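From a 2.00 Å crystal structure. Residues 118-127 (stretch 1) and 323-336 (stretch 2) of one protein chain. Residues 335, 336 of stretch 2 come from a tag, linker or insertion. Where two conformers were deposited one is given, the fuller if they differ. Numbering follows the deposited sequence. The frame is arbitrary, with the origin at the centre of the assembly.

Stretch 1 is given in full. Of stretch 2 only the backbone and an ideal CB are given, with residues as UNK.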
# COMPACT_ATOMS: atom_id res chain seq x y z
N ASP A 118 14.17 3.19 -14.49
CA ASP A 118 15.53 3.72 -14.34
C ASP A 118 16.02 3.51 -12.91
O ASP A 118 17.16 3.08 -12.70
CB ASP A 118 15.57 5.21 -14.70
CG ASP A 118 15.34 5.46 -16.18
OD1 ASP A 118 15.94 4.75 -17.01
OD2 ASP A 118 14.56 6.38 -16.51
N VAL A 119 15.15 3.82 -11.95
CA VAL A 119 15.45 3.64 -10.53
C VAL A 119 15.92 2.22 -10.21
O VAL A 119 16.93 2.03 -9.55
CB VAL A 119 14.24 4.00 -9.66
CG1 VAL A 119 14.51 3.69 -8.20
CG2 VAL A 119 13.87 5.46 -9.82
N VAL A 120 15.18 1.22 -10.70
CA VAL A 120 15.52 -0.17 -10.43
C VAL A 120 16.78 -0.62 -11.17
O VAL A 120 17.53 -1.45 -10.67
CB VAL A 120 14.34 -1.13 -10.75
CG1 VAL A 120 13.08 -0.67 -10.05
CG2 VAL A 120 14.09 -1.22 -12.25
N ARG A 121 17.00 -0.06 -12.36
CA ARG A 121 18.20 -0.37 -13.15
C ARG A 121 19.44 0.06 -12.38
O ARG A 121 20.41 -0.70 -12.25
CB ARG A 121 18.16 0.34 -14.51
CG ARG A 121 19.48 0.30 -15.27
CD ARG A 121 19.38 0.98 -16.63
NE ARG A 121 18.84 2.33 -16.55
CZ ARG A 121 19.57 3.41 -16.30
NH1 ARG A 121 20.88 3.31 -16.09
NH2 ARG A 121 19.00 4.61 -16.24
N LEU A 122 19.39 1.28 -11.84
CA LEU A 122 20.48 1.82 -11.05
C LEU A 122 20.66 1.05 -9.74
O LEU A 122 21.79 0.85 -9.28
CB LEU A 122 20.24 3.31 -10.78
CG LEU A 122 20.21 4.16 -12.05
CD1 LEU A 122 19.68 5.56 -11.78
CD2 LEU A 122 21.59 4.23 -12.67
N MSE A 123 19.55 0.61 -9.15
CA MSE A 123 19.58 -0.23 -7.96
C MSE A 123 20.28 -1.55 -8.26
O MSE A 123 21.22 -1.94 -7.58
CB MSE A 123 18.16 -0.53 -7.47
CG MSE A 123 17.45 0.60 -6.73
SE MSE A 123 15.63 0.03 -6.29
CE MSE A 123 14.98 1.58 -5.37
N ALA A 124 19.80 -2.23 -9.30
CA ALA A 124 20.35 -3.52 -9.70
C ALA A 124 21.80 -3.42 -10.14
O ALA A 124 22.60 -4.33 -9.88
CB ALA A 124 19.51 -4.12 -10.82
N GLU A 125 22.15 -2.33 -10.81
CA GLU A 125 23.53 -2.10 -11.24
C GLU A 125 24.46 -1.93 -10.04
O GLU A 125 25.55 -2.51 -9.99
CB GLU A 125 23.60 -0.86 -12.14
CG GLU A 125 25.01 -0.56 -12.64
CD GLU A 125 25.15 0.85 -13.19
OE1 GLU A 125 24.12 1.45 -13.56
OE2 GLU A 125 26.29 1.35 -13.25
N ARG A 126 24.01 -1.13 -9.07
CA ARG A 126 24.77 -0.87 -7.85
C ARG A 126 24.92 -2.14 -7.00
O ARG A 126 25.99 -2.39 -6.43
CB ARG A 126 24.07 0.23 -7.04
CG ARG A 126 24.58 0.41 -5.62
CD ARG A 126 26.00 0.94 -5.58
NE ARG A 126 26.46 1.14 -4.21
CZ ARG A 126 27.74 1.26 -3.85
NH1 ARG A 126 28.69 1.19 -4.77
NH2 ARG A 126 28.06 1.44 -2.58
N GLU A 127 23.86 -2.93 -6.94
CA GLU A 127 23.88 -4.17 -6.16
C GLU A 127 24.39 -5.34 -6.98
O GLU A 127 24.41 -6.47 -6.50
CB GLU A 127 22.50 -4.48 -5.60
CG GLU A 127 22.08 -3.56 -4.48
CD GLU A 127 23.16 -3.43 -3.42
OE1 GLU A 127 23.29 -4.35 -2.59
OE2 GLU A 127 23.87 -2.40 -3.42
N UNK A 323 13.20 13.13 1.03
CA UNK A 323 14.18 12.10 1.33
C UNK A 323 14.40 11.05 0.22
O UNK A 323 15.44 10.40 0.20
CB UNK A 323 13.75 11.39 2.61
N UNK A 324 13.44 10.89 -0.68
CA UNK A 324 13.64 9.97 -1.80
C UNK A 324 14.66 10.54 -2.78
O UNK A 324 15.63 9.87 -3.15
CB UNK A 324 12.32 9.69 -2.51
N UNK A 325 14.41 11.78 -3.21
CA UNK A 325 15.29 12.46 -4.15
C UNK A 325 16.72 12.50 -3.62
O UNK A 325 17.66 12.17 -4.33
CB UNK A 325 14.79 13.88 -4.42
N UNK A 326 16.86 12.89 -2.36
CA UNK A 326 18.16 12.93 -1.70
C UNK A 326 18.80 11.54 -1.67
O UNK A 326 20.00 11.40 -1.89
CB UNK A 326 18.02 13.48 -0.28
N UNK A 327 17.98 10.53 -1.39
CA UNK A 327 18.45 9.15 -1.47
C UNK A 327 18.85 8.80 -2.90
O UNK A 327 19.83 8.09 -3.12
CB UNK A 327 17.37 8.19 -0.97
N UNK A 328 18.09 9.32 -3.86
CA UNK A 328 18.32 9.01 -5.27
C UNK A 328 19.63 9.60 -5.79
O UNK A 328 20.38 8.92 -6.49
CB UNK A 328 17.15 9.53 -6.11
N UNK A 329 19.89 10.86 -5.45
CA UNK A 329 21.13 11.53 -5.83
C UNK A 329 22.33 10.73 -5.35
O UNK A 329 23.31 10.55 -6.08
CB UNK A 329 21.18 12.95 -5.26
N UNK A 330 22.25 10.25 -4.11
CA UNK A 330 23.31 9.45 -3.51
C UNK A 330 23.58 8.17 -4.28
O UNK A 330 24.74 7.76 -4.44
CB UNK A 330 22.95 9.11 -2.06
N UNK A 331 22.52 7.54 -4.77
CA UNK A 331 22.66 6.35 -5.62
C UNK A 331 23.37 6.71 -6.91
O UNK A 331 24.26 5.99 -7.37
CB UNK A 331 21.29 5.73 -5.92
N UNK A 332 22.98 7.84 -7.51
CA UNK A 332 23.64 8.36 -8.69
C UNK A 332 25.10 8.65 -8.40
O UNK A 332 26.00 8.23 -9.14
CB UNK A 332 22.93 9.62 -9.19
N UNK A 333 25.35 9.37 -7.31
CA UNK A 333 26.70 9.77 -6.93
C UNK A 333 27.59 8.58 -6.60
O UNK A 333 28.77 8.56 -6.96
CB UNK A 333 26.64 10.72 -5.73
N UNK A 334 27.04 7.58 -5.93
CA UNK A 334 27.80 6.38 -5.58
C UNK A 334 28.14 5.58 -6.83
O UNK A 334 29.11 4.81 -6.85
CB UNK A 334 27.01 5.51 -4.59
N UNK A 335 27.34 5.75 -7.88
CA UNK A 335 27.56 5.07 -9.15
C UNK A 335 28.55 5.82 -10.04
O UNK A 335 29.03 5.27 -11.04
CB UNK A 335 26.23 4.90 -9.89
N UNK A 336 28.85 7.07 -9.68
CA UNK A 336 29.83 7.89 -10.40
C UNK A 336 31.16 7.15 -10.56
O UNK A 336 31.82 7.26 -11.60
CB UNK A 336 30.05 9.22 -9.67

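Stretch 2 is largely a helix, packed beside helix 118-126. The axes approach to 10.4 Å, with 47° between their N-to-C directions. No hydrogen bond joins the stretches, so the contact rests on packing.

Position 323 has nothing of stretch 1 near its CB, and many residues would suit. It is Glu-323, which makes no contact here.

At 324 CA-to-CB points sideways, and the ideal CB has nothing of stretch 1 within 5.5 Å. Only a long side chain could reach Val-119, aromatic or aliphatic. It is Phe-324. Val-119 CG2 lies at the ring edge, 4.3 Å from Phe-324 CZ.

Positions 325 and 326 are out of reach, and polar residues fit. They are Glu-325 and Arg-326.

At 327 CA-to-CB again points sideways. Beyond it lie the apolar ends of Val-119 and Met-123, a selenomethionine. A large apolar group could bridge the gap. The residue is Trp-327. Trp-327 CH2 lies 3.4 Å from Met-123 CE, and Val-119 CG1 sits at the ring edge.

At 328 CA-to-CB points sideways, with nothing of stretch 1 within 5.5 Å of the ideal CB. A long apolar side chain is needed to reach Val-119 and Leu-122; Phe, Leu or Met could suit. It is Phe-328. Phe-328 CE1 is 4.0 Å from Val-119 CG2, and Phe-328 CZ is 3.8 Å from Leu-122 CD1.

Positions 329 and 330 are out of reach, and polar residues suit. They are Lys-329 and Glu-330. Lys-329 NZ makes a salt bridge with Glu-325 OE2 at 3.5 Å; its hydrogen bond is weak.

At 331 CA-to-CB points toward stretch 1. Val-119, Leu-122, Met-123 and the aliphatic base of Arg-126 frame a hole for Leu, Ile or Met. Leu-331 is the knob. Leu-331 CD2 is 3.7 Å from Leu-122 CB, and Leu-331 CD1 is 3.8 Å from Arg-126 CB.

At 332 CA-to-CB points away. Polar residues are possible, but a long enough apolar branch could reach Leu-122. In Ile-332 the end comes nearer: Ile-332 CD1 lies 3.6 Å from Leu-122 CD1.

Position 333 is out of reach and suits a polar residue, Ser-333.

At 334 CA-to-CB points toward stretch 1, and the ideal CB lies 4.4 Å from Arg-126 CZ. A small residue suits. Ala-334 places its methyl over one guanidinium face.

At 335 CA-to-CB points sideways. Leu-122 and the base of Arg-126 favour an apolar chain; Glu-125 OE2 could attract a basic one. The residue is Leu-335, from the expression tag. Leu-335 CD1 is 3.7 Å from Leu-122 CD2. Leu-122 sits as a knob among Phe-328, Leu-331, Ile-332 and Leu-335.

Position 336 is out of reach; polar residues suit. It is Glu-336, also from the tag.

Stretch 2 323-336: EFERWFKELISALE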
# COMPACT_ATOMS: atom_id res chain seq x y z
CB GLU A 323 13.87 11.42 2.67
CG GLU A 323 12.54 10.69 2.72
CD GLU A 323 12.29 10.03 4.06
OE1 GLU A 323 13.23 9.97 4.88
OE2 GLU A 323 11.15 9.57 4.29
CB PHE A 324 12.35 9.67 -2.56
CG PHE A 324 12.54 8.74 -3.73
CD1 PHE A 324 12.48 7.36 -3.55
CD2 PHE A 324 12.80 9.23 -5.00
CE1 PHE A 324 12.67 6.50 -4.62
CE2 PHE A 324 12.99 8.38 -6.08
CZ PHE A 324 12.92 7.01 -5.88
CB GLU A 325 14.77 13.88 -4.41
CG GLU A 325 15.66 14.71 -5.33
CD GLU A 325 15.13 16.12 -5.52
OE1 GLU A 325 13.94 16.27 -5.85
OE2 GLU A 325 15.91 17.08 -5.34
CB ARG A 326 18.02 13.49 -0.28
CG ARG A 326 19.31 13.47 0.52
CD ARG A 326 19.16 14.23 1.83
NE ARG A 326 17.93 13.91 2.54
CZ ARG A 326 17.74 12.80 3.24
NH1 ARG A 326 18.70 11.89 3.34
NH2 ARG A 326 16.59 12.59 3.86
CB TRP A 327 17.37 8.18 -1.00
CG TRP A 327 17.74 6.74 -1.25
CD1 TRP A 327 18.45 5.93 -0.42
CD2 TRP A 327 17.42 5.96 -2.40
NE1 TRP A 327 18.60 4.68 -0.99
CE2 TRP A 327 17.97 4.68 -2.21
CE3 TRP A 327 16.72 6.21 -3.58
CZ2 TRP A 327 17.84 3.66 -3.15
CZ3 TRP A 327 16.59 5.20 -4.52
CH2 TRP A 327 17.15 3.94 -4.30
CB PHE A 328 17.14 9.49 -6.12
CG PHE A 328 17.21 9.02 -7.55
CD1 PHE A 328 17.32 7.67 -7.84
CD2 PHE A 328 17.15 9.93 -8.59
CE1 PHE A 328 17.38 7.23 -9.15
CE2 PHE A 328 17.21 9.50 -9.91
CZ PHE A 328 17.32 8.14 -10.18
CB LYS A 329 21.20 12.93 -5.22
CG LYS A 329 20.00 13.82 -5.47
CD LYS A 329 19.90 14.26 -6.92
CE LYS A 329 18.86 15.36 -7.08
NZ LYS A 329 19.20 16.57 -6.28
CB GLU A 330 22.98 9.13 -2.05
CG GLU A 330 23.61 10.09 -1.06
CD GLU A 330 25.13 10.06 -1.13
OE1 GLU A 330 25.71 9.00 -0.82
OE2 GLU A 330 25.73 11.09 -1.50
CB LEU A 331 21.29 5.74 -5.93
CG LEU A 331 21.30 4.54 -6.87
CD1 LEU A 331 22.16 3.43 -6.29
CD2 LEU A 331 19.90 4.03 -7.14
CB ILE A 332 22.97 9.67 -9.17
CG1 ILE A 332 21.50 9.43 -9.54
CG2 ILE A 332 23.74 10.26 -10.35
CD1 ILE A 332 21.31 8.54 -10.74
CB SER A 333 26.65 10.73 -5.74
OG SER A 333 27.95 11.21 -5.42
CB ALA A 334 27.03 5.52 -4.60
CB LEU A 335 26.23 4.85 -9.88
CG LEU A 335 25.44 3.63 -9.44
CD1 LEU A 335 24.02 3.66 -9.97
CD2 LEU A 335 26.15 2.37 -9.90
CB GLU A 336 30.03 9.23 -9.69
CG GLU A 336 31.41 9.87 -9.87
CD GLU A 336 31.54 10.64 -11.18
OE1 GLU A 336 30.68 10.48 -12.06
OE2 GLU A 336 32.52 11.41 -11.31
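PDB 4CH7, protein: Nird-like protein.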